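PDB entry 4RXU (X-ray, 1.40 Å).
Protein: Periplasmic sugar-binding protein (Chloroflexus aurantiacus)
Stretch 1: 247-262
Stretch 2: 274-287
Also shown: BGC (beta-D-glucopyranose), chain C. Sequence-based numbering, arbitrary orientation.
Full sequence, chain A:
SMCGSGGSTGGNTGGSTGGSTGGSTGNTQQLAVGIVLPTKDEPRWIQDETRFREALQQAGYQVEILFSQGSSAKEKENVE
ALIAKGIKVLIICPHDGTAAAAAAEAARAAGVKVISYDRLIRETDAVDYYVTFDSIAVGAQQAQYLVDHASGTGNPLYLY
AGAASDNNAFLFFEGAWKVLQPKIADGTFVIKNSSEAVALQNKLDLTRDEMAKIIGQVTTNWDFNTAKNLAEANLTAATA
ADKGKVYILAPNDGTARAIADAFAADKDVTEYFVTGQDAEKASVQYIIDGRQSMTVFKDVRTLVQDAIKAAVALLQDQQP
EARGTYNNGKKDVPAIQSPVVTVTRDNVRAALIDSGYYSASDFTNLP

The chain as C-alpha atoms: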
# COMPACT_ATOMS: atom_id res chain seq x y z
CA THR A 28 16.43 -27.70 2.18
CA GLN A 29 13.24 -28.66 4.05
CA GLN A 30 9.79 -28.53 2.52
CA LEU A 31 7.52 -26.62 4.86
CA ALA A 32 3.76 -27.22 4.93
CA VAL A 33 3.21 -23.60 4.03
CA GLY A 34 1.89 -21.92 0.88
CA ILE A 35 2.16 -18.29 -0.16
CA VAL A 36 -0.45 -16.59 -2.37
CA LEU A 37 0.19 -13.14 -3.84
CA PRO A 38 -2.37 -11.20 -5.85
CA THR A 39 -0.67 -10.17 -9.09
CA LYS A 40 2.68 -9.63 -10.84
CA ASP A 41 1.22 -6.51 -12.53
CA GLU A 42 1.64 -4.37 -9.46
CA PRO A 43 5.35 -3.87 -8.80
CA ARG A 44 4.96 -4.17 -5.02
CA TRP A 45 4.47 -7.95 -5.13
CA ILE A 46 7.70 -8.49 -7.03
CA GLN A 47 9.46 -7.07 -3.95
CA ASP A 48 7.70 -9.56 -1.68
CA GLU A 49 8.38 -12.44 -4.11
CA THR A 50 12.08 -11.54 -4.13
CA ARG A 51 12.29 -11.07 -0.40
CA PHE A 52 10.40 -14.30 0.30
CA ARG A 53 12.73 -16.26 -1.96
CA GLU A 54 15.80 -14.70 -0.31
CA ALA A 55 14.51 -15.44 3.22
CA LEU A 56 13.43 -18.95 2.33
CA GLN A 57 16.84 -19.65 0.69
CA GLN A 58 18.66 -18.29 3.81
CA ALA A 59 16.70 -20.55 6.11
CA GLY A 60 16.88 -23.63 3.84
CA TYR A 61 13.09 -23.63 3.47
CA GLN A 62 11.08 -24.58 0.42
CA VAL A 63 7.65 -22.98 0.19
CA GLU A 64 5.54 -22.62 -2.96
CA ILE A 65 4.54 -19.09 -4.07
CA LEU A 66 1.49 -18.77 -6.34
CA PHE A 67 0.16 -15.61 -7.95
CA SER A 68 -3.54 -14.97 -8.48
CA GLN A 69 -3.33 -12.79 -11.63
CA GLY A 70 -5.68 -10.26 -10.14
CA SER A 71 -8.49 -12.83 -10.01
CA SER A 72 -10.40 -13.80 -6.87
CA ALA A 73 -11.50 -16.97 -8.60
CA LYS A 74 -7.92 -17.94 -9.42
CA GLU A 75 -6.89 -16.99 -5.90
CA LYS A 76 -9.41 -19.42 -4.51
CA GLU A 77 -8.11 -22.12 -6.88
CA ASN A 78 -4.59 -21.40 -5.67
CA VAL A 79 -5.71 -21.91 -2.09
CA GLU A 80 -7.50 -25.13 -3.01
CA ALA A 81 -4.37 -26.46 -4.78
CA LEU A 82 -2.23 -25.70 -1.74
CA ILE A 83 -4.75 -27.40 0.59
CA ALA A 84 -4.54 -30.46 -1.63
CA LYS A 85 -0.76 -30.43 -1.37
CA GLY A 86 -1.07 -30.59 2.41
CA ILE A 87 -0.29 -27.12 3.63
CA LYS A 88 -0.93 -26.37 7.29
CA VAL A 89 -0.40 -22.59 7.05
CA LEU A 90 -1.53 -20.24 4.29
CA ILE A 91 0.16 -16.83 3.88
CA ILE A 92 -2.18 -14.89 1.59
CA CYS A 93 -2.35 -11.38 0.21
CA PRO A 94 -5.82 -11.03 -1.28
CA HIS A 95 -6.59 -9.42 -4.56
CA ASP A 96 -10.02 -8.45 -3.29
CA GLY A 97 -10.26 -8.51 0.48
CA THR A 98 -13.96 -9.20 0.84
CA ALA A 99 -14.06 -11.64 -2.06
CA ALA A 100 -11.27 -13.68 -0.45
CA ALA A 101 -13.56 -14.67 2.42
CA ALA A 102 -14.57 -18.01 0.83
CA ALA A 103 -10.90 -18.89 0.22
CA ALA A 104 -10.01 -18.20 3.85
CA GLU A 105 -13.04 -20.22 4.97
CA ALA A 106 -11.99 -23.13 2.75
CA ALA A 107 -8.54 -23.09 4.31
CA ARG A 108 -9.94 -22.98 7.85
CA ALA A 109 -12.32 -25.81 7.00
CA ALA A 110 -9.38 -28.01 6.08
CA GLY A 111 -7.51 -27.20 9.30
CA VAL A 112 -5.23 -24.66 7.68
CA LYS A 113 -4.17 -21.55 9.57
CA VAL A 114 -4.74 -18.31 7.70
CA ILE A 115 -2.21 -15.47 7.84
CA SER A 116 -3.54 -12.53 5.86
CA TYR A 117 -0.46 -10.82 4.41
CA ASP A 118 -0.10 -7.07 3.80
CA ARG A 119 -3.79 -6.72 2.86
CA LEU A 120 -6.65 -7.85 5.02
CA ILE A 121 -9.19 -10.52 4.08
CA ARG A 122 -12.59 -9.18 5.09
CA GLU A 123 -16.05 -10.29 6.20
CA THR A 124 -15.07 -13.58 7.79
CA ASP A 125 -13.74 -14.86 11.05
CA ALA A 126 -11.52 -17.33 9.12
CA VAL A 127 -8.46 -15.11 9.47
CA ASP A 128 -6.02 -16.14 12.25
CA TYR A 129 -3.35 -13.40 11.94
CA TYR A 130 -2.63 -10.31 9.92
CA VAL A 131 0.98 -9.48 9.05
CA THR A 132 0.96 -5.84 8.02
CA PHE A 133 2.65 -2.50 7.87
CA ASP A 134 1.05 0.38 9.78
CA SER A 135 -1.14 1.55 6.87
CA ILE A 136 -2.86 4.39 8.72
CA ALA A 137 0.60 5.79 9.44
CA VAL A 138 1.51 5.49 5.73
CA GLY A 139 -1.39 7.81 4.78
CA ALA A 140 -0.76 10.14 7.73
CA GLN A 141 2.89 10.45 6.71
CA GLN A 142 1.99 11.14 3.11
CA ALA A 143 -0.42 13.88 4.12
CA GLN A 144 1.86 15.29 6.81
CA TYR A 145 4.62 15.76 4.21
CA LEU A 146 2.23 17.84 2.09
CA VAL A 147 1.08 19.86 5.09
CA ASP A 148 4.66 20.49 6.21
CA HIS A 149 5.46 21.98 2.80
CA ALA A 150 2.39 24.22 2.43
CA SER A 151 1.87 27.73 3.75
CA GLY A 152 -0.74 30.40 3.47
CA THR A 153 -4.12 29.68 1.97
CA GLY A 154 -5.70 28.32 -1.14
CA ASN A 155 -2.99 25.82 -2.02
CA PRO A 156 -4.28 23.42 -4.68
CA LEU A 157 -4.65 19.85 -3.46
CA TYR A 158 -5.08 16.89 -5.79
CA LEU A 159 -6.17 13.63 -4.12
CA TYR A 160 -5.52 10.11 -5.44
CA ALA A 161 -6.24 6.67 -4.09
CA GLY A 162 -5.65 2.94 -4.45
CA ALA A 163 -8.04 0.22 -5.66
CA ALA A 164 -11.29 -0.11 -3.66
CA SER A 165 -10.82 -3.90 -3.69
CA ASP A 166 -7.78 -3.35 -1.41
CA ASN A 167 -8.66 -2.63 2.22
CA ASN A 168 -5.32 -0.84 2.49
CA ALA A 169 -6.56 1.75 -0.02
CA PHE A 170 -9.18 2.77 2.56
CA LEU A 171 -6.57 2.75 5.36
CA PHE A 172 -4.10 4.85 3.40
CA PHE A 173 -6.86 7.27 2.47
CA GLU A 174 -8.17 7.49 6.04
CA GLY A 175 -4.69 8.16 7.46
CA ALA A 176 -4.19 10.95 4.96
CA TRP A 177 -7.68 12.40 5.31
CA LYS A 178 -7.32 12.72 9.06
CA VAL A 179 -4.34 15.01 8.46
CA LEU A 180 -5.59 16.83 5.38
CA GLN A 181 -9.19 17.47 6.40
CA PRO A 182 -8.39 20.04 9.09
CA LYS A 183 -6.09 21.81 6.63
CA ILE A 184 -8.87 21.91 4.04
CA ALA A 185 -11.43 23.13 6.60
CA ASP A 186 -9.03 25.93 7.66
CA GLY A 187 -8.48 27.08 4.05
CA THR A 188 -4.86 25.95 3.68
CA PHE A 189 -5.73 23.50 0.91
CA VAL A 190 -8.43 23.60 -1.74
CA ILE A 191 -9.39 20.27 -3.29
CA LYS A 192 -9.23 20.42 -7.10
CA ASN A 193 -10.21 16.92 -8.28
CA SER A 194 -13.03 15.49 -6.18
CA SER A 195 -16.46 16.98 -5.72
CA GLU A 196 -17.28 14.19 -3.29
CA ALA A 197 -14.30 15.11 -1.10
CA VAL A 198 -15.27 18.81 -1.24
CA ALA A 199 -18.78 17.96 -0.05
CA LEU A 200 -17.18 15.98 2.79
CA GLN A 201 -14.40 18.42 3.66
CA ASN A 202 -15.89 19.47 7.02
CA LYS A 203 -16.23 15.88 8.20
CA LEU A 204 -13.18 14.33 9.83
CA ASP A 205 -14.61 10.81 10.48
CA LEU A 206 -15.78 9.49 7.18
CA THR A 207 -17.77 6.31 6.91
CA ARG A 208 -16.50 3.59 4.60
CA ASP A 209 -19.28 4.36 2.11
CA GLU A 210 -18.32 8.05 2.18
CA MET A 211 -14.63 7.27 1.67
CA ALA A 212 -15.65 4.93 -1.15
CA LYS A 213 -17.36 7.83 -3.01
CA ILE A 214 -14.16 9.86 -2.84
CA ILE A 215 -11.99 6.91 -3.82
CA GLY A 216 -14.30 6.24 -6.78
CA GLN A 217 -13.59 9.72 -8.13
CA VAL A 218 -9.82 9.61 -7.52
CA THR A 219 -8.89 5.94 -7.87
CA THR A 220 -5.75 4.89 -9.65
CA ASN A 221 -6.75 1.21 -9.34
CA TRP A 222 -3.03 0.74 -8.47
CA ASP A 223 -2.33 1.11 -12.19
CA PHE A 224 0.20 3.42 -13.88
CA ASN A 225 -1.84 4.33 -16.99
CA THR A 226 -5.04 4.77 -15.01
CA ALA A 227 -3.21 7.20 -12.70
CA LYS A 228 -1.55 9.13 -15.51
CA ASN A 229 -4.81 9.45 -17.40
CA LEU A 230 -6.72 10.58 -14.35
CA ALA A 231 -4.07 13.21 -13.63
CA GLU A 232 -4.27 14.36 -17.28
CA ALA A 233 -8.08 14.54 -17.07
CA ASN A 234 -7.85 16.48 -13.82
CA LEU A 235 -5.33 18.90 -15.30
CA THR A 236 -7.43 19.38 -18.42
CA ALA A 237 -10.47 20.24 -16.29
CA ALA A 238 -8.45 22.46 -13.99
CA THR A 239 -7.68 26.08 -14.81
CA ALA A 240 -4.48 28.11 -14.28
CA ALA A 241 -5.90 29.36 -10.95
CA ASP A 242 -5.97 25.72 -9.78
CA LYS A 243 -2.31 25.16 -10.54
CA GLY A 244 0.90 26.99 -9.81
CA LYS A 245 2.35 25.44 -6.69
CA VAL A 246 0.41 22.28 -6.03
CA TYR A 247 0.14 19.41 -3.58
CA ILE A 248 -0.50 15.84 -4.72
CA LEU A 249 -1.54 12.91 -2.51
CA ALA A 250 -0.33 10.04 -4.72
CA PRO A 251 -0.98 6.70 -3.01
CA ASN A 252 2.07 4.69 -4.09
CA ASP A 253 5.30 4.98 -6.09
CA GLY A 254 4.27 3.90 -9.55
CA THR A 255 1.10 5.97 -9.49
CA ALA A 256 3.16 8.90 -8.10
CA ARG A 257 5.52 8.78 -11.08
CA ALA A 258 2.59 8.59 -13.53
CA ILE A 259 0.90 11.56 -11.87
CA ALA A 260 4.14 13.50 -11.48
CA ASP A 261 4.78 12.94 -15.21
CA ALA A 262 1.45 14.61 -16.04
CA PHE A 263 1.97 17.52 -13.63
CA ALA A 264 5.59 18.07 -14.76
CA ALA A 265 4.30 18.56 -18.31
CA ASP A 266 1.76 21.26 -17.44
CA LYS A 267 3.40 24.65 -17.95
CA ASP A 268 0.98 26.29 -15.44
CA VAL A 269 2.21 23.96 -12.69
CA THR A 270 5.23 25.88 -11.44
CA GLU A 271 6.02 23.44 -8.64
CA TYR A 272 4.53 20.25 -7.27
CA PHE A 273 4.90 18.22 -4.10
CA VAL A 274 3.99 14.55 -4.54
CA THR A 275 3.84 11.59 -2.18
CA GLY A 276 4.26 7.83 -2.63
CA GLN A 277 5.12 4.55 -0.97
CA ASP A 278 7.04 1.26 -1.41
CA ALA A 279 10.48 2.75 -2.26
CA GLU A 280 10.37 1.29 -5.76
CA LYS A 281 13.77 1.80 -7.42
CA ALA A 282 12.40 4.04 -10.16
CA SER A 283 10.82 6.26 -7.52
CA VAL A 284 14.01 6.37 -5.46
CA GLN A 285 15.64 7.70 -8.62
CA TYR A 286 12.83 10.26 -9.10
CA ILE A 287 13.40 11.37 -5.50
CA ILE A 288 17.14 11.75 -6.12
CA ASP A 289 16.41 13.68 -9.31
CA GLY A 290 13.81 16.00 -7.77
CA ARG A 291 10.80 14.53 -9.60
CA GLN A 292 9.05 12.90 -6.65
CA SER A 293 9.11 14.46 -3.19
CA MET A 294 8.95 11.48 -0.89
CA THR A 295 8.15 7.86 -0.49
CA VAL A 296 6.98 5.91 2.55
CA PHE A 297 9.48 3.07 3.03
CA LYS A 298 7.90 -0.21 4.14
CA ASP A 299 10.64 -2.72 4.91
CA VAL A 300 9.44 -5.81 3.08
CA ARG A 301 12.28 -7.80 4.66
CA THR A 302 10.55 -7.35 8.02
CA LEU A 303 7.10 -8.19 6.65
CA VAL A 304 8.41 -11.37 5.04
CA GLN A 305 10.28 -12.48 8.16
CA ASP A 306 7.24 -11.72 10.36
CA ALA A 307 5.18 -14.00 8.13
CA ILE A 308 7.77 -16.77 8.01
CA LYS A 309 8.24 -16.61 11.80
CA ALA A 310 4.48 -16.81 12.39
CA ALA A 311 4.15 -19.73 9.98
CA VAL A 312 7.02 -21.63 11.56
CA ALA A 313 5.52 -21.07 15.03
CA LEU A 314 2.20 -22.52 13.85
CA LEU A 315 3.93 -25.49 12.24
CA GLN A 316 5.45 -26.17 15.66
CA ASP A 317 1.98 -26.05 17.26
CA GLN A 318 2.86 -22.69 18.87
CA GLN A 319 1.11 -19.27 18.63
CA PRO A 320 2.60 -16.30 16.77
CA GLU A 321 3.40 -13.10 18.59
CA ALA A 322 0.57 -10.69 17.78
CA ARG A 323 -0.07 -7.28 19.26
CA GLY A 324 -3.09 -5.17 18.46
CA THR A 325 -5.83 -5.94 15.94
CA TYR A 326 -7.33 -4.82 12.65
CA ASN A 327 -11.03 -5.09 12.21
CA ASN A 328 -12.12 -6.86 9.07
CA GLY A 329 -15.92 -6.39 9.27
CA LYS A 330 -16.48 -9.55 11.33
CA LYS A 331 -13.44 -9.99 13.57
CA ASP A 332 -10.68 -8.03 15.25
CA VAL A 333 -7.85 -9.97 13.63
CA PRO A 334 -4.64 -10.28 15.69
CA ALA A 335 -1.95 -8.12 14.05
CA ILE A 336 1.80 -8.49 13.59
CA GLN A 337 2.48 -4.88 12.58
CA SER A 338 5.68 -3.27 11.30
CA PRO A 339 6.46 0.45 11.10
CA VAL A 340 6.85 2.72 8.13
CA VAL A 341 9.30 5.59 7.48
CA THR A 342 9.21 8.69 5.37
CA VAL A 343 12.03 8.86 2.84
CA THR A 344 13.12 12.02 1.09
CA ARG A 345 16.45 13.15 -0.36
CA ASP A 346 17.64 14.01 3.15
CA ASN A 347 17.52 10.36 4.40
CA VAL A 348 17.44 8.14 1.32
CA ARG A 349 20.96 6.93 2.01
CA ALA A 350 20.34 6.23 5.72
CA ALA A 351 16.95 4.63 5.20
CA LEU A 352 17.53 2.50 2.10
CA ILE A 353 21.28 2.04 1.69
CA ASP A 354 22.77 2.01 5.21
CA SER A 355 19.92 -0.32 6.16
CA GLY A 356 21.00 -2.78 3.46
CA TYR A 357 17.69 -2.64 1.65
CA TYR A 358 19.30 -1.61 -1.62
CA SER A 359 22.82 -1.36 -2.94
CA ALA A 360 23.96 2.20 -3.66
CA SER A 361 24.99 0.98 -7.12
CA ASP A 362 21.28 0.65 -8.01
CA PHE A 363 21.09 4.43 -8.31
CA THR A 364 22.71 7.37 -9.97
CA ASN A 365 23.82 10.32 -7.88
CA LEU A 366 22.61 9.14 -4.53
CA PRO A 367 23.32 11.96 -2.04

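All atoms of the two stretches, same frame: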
# COMPACT_ATOMS: atom_id res chain seq x y z
N TYR A 247 -0.07 20.46 -4.57
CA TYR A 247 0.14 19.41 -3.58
C TYR A 247 -0.63 18.18 -4.03
O TYR A 247 -1.83 18.27 -4.31
CB TYR A 247 -0.31 19.95 -2.21
CG TYR A 247 0.59 21.06 -1.82
CD1 TYR A 247 0.36 22.37 -2.27
CD2 TYR A 247 1.71 20.82 -1.05
CE1 TYR A 247 1.24 23.39 -1.97
CE2 TYR A 247 2.60 21.85 -0.73
CZ TYR A 247 2.35 23.12 -1.19
OH TYR A 247 3.22 24.14 -0.88
N ILE A 248 0.05 17.04 -4.12
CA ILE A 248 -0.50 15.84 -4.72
C ILE A 248 -0.35 14.66 -3.76
O ILE A 248 0.76 14.27 -3.39
CB ILE A 248 0.21 15.47 -6.02
CG1 ILE A 248 0.18 16.64 -7.02
CG2 ILE A 248 -0.39 14.19 -6.62
CD1 ILE A 248 1.17 16.52 -8.16
N LEU A 249 -1.49 14.12 -3.34
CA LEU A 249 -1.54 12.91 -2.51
C LEU A 249 -1.57 11.72 -3.46
O LEU A 249 -2.64 11.31 -3.89
CB LEU A 249 -2.78 12.89 -1.61
CG LEU A 249 -2.83 11.64 -0.70
CD1 LEU A 249 -1.82 11.73 0.44
CD2 LEU A 249 -4.23 11.47 -0.17
N ALA A 250 -0.40 11.23 -3.85
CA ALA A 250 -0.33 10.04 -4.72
C ALA A 250 -0.16 8.84 -3.79
O ALA A 250 0.65 8.89 -2.86
CB ALA A 250 0.83 10.14 -5.71
N PRO A 251 -0.90 7.73 -4.05
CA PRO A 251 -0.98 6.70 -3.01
C PRO A 251 0.18 5.71 -2.99
O PRO A 251 0.45 5.13 -1.96
CB PRO A 251 -2.31 6.00 -3.32
CG PRO A 251 -2.48 6.18 -4.80
CD PRO A 251 -1.94 7.56 -5.08
N ASN A 252 0.87 5.52 -4.12
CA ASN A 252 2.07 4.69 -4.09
C ASN A 252 3.07 5.17 -5.11
O ASN A 252 2.80 6.13 -5.82
CB ASN A 252 1.77 3.18 -4.23
CG ASN A 252 1.48 2.76 -5.66
OD1 ASN A 252 1.27 3.57 -6.57
ND2 ASN A 252 1.40 1.44 -5.86
N ASP A 253 4.21 4.50 -5.22
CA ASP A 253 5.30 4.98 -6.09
C ASP A 253 4.98 5.01 -7.57
O ASP A 253 5.19 6.04 -8.23
CB ASP A 253 6.57 4.18 -5.82
CG ASP A 253 7.28 4.65 -4.57
OD1 ASP A 253 6.89 5.69 -3.99
OD2 ASP A 253 8.27 4.00 -4.18
N GLY A 254 4.50 3.90 -8.12
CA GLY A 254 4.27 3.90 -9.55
C GLY A 254 3.22 4.92 -9.94
O GLY A 254 3.35 5.63 -10.92
N THR A 255 2.13 4.98 -9.17
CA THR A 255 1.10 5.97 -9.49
C THR A 255 1.63 7.40 -9.29
O THR A 255 1.26 8.30 -10.05
CB THR A 255 -0.21 5.73 -8.69
OG1 THR A 255 0.02 5.88 -7.28
CG2 THR A 255 -0.84 4.37 -9.00
N ALA A 256 2.50 7.60 -8.29
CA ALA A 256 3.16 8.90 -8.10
C ALA A 256 3.96 9.33 -9.32
O ALA A 256 3.91 10.51 -9.71
CB ALA A 256 4.06 8.85 -6.88
N ARG A 257 4.71 8.42 -9.92
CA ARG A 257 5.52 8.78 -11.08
C ARG A 257 4.61 9.12 -12.25
O ARG A 257 4.89 10.07 -12.97
CB ARG A 257 6.50 7.67 -11.42
CG ARG A 257 7.54 7.42 -10.33
CD ARG A 257 8.72 6.60 -10.83
NE ARG A 257 8.30 5.38 -11.55
CZ ARG A 257 7.88 4.26 -10.96
NH1 ARG A 257 7.88 4.18 -9.63
NH2 ARG A 257 7.46 3.22 -11.70
N ALA A 258 3.54 8.35 -12.43
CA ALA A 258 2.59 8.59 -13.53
C ALA A 258 1.96 9.97 -13.39
O ALA A 258 1.87 10.74 -14.35
CB ALA A 258 1.51 7.53 -13.53
N ILE A 259 1.55 10.29 -12.17
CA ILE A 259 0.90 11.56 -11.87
C ILE A 259 1.89 12.71 -11.96
O ILE A 259 1.63 13.74 -12.59
CB ILE A 259 0.21 11.51 -10.47
CG1 ILE A 259 -0.95 10.49 -10.51
CG2 ILE A 259 -0.27 12.89 -10.06
CD1 ILE A 259 -1.41 9.98 -9.16
N ALA A 260 3.05 12.52 -11.35
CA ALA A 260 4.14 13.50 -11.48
C ALA A 260 4.48 13.79 -12.94
O ALA A 260 4.70 14.95 -13.30
CB ALA A 260 5.38 13.04 -10.73
N ASP A 261 4.49 12.77 -13.77
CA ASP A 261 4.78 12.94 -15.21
C ASP A 261 3.76 13.87 -15.86
O ASP A 261 4.12 14.74 -16.66
CB ASP A 261 4.81 11.60 -15.96
CG ASP A 261 6.00 10.72 -15.62
OD1 ASP A 261 6.97 11.19 -14.95
OD2 ASP A 261 5.94 9.53 -16.02
N ALA A 262 2.50 13.70 -15.52
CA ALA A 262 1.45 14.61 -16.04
C ALA A 262 1.61 16.05 -15.55
O ALA A 262 1.52 17.01 -16.33
CB ALA A 262 0.08 14.08 -15.65
N VAL A 274 4.71 15.80 -4.30
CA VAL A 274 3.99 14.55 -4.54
C VAL A 274 4.52 13.44 -3.63
O VAL A 274 5.74 13.29 -3.42
CB VAL A 274 4.04 14.07 -6.01
CG1 VAL A 274 5.46 13.74 -6.46
CG2 VAL A 274 3.08 12.91 -6.22
N THR A 275 3.58 12.66 -3.13
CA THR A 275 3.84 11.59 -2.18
C THR A 275 3.94 10.25 -2.88
O THR A 275 3.79 10.17 -4.09
CB THR A 275 2.73 11.54 -1.11
OG1 THR A 275 1.48 11.23 -1.72
CG2 THR A 275 2.63 12.85 -0.40
N GLY A 276 4.23 9.21 -2.11
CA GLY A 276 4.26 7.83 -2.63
C GLY A 276 4.52 6.83 -1.52
O GLY A 276 4.52 7.18 -0.35
N GLN A 277 4.68 5.57 -1.90
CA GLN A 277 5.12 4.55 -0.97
C GLN A 277 5.63 3.33 -1.73
O GLN A 277 5.26 3.14 -2.88
CB GLN A 277 4.01 4.09 -0.02
CG GLN A 277 2.92 3.26 -0.69
CD GLN A 277 1.88 2.80 0.31
OE1 GLN A 277 2.18 2.05 1.23
NE2 GLN A 277 0.66 3.27 0.13
N ASP A 278 6.48 2.58 -1.03
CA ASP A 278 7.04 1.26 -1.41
C ASP A 278 8.54 1.35 -1.73
O ASP A 278 9.21 0.33 -1.83
CB ASP A 278 6.34 0.62 -2.61
CG ASP A 278 4.88 0.23 -2.35
OD1 ASP A 278 4.42 0.19 -1.18
OD2 ASP A 278 4.21 -0.09 -3.35
N ALA A 279 9.06 2.57 -1.92
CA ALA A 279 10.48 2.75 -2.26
C ALA A 279 10.88 1.90 -3.47
O ALA A 279 11.95 1.29 -3.51
CB ALA A 279 11.39 2.48 -1.06
N GLU A 280 10.02 1.91 -4.48
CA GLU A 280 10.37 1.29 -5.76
C GLU A 280 11.62 2.01 -6.31
O GLU A 280 11.76 3.22 -6.18
CB GLU A 280 9.20 1.37 -6.74
CG GLU A 280 7.98 0.51 -6.30
CD GLU A 280 8.19 -1.00 -6.37
OE1 GLU A 280 9.11 -1.47 -7.08
OE2 GLU A 280 7.40 -1.74 -5.73
N LYS A 281 12.50 1.25 -6.95
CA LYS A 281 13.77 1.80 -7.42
C LYS A 281 13.57 3.02 -8.31
O LYS A 281 14.27 4.02 -8.15
CB LYS A 281 14.61 0.72 -8.11
CG LYS A 281 15.09 -0.33 -7.12
CD LYS A 281 15.93 -1.41 -7.77
CE LYS A 281 16.35 -2.50 -6.81
NZ LYS A 281 17.17 -3.52 -7.51
N ALA A 282 12.61 2.94 -9.23
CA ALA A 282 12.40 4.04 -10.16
C ALA A 282 11.94 5.28 -9.42
O ALA A 282 12.24 6.39 -9.85
CB ALA A 282 11.39 3.66 -11.25
N SER A 283 11.21 5.09 -8.32
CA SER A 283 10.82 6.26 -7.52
C SER A 283 11.95 6.79 -6.66
O SER A 283 12.01 7.99 -6.39
CB SER A 283 9.59 6.00 -6.64
OG SER A 283 8.42 6.07 -7.41
N VAL A 284 12.81 5.90 -6.17
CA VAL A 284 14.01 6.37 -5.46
C VAL A 284 14.80 7.28 -6.40
O VAL A 284 15.26 8.36 -6.00
CB VAL A 284 14.88 5.20 -4.96
CG1 VAL A 284 16.17 5.71 -4.30
CG2 VAL A 284 14.09 4.39 -3.94
N GLN A 285 14.91 6.87 -7.66
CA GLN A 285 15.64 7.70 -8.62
C GLN A 285 14.91 9.02 -8.86
O GLN A 285 15.53 10.07 -8.92
CB GLN A 285 15.86 6.97 -9.93
CG GLN A 285 16.93 7.63 -10.80
CD GLN A 285 18.29 7.73 -10.13
OE1 GLN A 285 18.88 6.72 -9.78
NE2 GLN A 285 18.77 8.97 -9.89
N TYR A 286 13.59 8.99 -9.03
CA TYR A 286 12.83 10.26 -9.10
C TYR A 286 13.09 11.15 -7.90
O TYR A 286 13.20 12.36 -8.06
CB TYR A 286 11.33 10.06 -9.22
CG TYR A 286 10.77 9.96 -10.64
CD1 TYR A 286 11.47 9.34 -11.67
CD2 TYR A 286 9.48 10.43 -10.92
CE1 TYR A 286 10.92 9.25 -12.95
CE2 TYR A 286 8.92 10.33 -12.19
CZ TYR A 286 9.65 9.76 -13.20
OH TYR A 286 9.09 9.67 -14.44
N ILE A 287 13.15 10.57 -6.71
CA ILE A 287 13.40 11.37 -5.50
C ILE A 287 14.78 12.01 -5.57
O ILE A 287 14.93 13.22 -5.36
CB ILE A 287 13.23 10.54 -4.22
CG1 ILE A 287 11.75 10.20 -4.03
CG2 ILE A 287 13.76 11.31 -3.01
CD1 ILE A 287 11.48 9.14 -2.99
C2 BGC C . 0.29 -2.34 -0.71
C3 BGC C . 1.15 -1.24 -1.32
C4 BGC C . 1.09 -1.35 -2.83
C5 BGC C . -0.35 -1.39 -3.33
C6 BGC C . -0.47 -1.66 -4.82
C1 BGC C . -1.10 -2.07 -1.26
O1 BGC C . -2.08 -2.84 -0.62
O2 BGC C . 0.34 -2.24 0.72
O3 BGC C . 2.48 -1.41 -0.84
O4 BGC C . 1.68 -0.16 -3.39
O5 BGC C . -1.08 -2.39 -2.65
O6 BGC C . 0.30 -2.79 -5.22

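The two stretches run side by side as strand ends that lead into helices, and together they bury 889 Å² of surface. Ile 248 and Val 274 form a parallel beta bridge, with their CA atoms 4.7 Å apart. Ile 248 O receives a hydrogen bond from Thr 275 N at 3.3 Å (N-H...O angle 146°) and also lies 3.4 Å from Val 274 CA, where an angle of 158° at the hydrogen supports a CA-H...O contact. Both side chains lie on the same face of the sheet, and Ile 248 CG2 meets Val 274 CG2 at 3.7 Å.

Ala 250 CB packs 3.6 Å from Val 274 CG2, while Ala 250 O accepts a hydrogen bond from Thr 275 OG1 at 2.7 Å. Pro 251 O is likewise satisfied by a side chain, Gln 277 NE2, at 2.8 Å and a nearly linear 168°.

Asn 252 caps the first helix: its OD1 accepts from Thr 255 N at 3.1 Å and from Thr 255 OG1 at 2.7 Å. Its other amide atom, ND2, donates to O4 of the bound glucose at 3.0 Å. Asp 278 holds the same sugar from stretch 2, with OD1 accepting from glucose O3 and OD2 from glucose O4, each at 2.5 Å. The junction between the stretches thus forms part of the sugar site, consistent with a sugar-binding protein.

Asp 253, largely covered by stretch 2, ties the helix start to the opposing loop. Its N donates to Gln 277 O at 2.9 Å, and its OD2 accepts from Glu 280 N at 2.7 Å, just before the second helix. An ideal CB on Gly 276 would lie 2.5 Å from Asp 253 OD1, a clash.

One helical turn on, Ala 256 CB sits 3.1 Å from Thr 275 O, a buried carbonyl without a polar partner in the model. Arg 257 then spans the gap between the helices, whose axes cross at 47° with a closest approach of 9.3 Å. Its NH1 donates to Ser 283 OG at 3.0 Å, near the guanidinium plane, while Ala 282 CB covers one guanidinium face. Arg 257 CD lies 3.7 Å from the centroid of the Tyr 286 ring, only 3° off the normal, a CH-pi contact.

Ala 260 CB reaches Val 274 CG1 at 4.3 Å, extending the apolar cluster. Finally, Asp 261 OD1 accepts from Tyr 286 OH at 2.7 Å, at the ring edge.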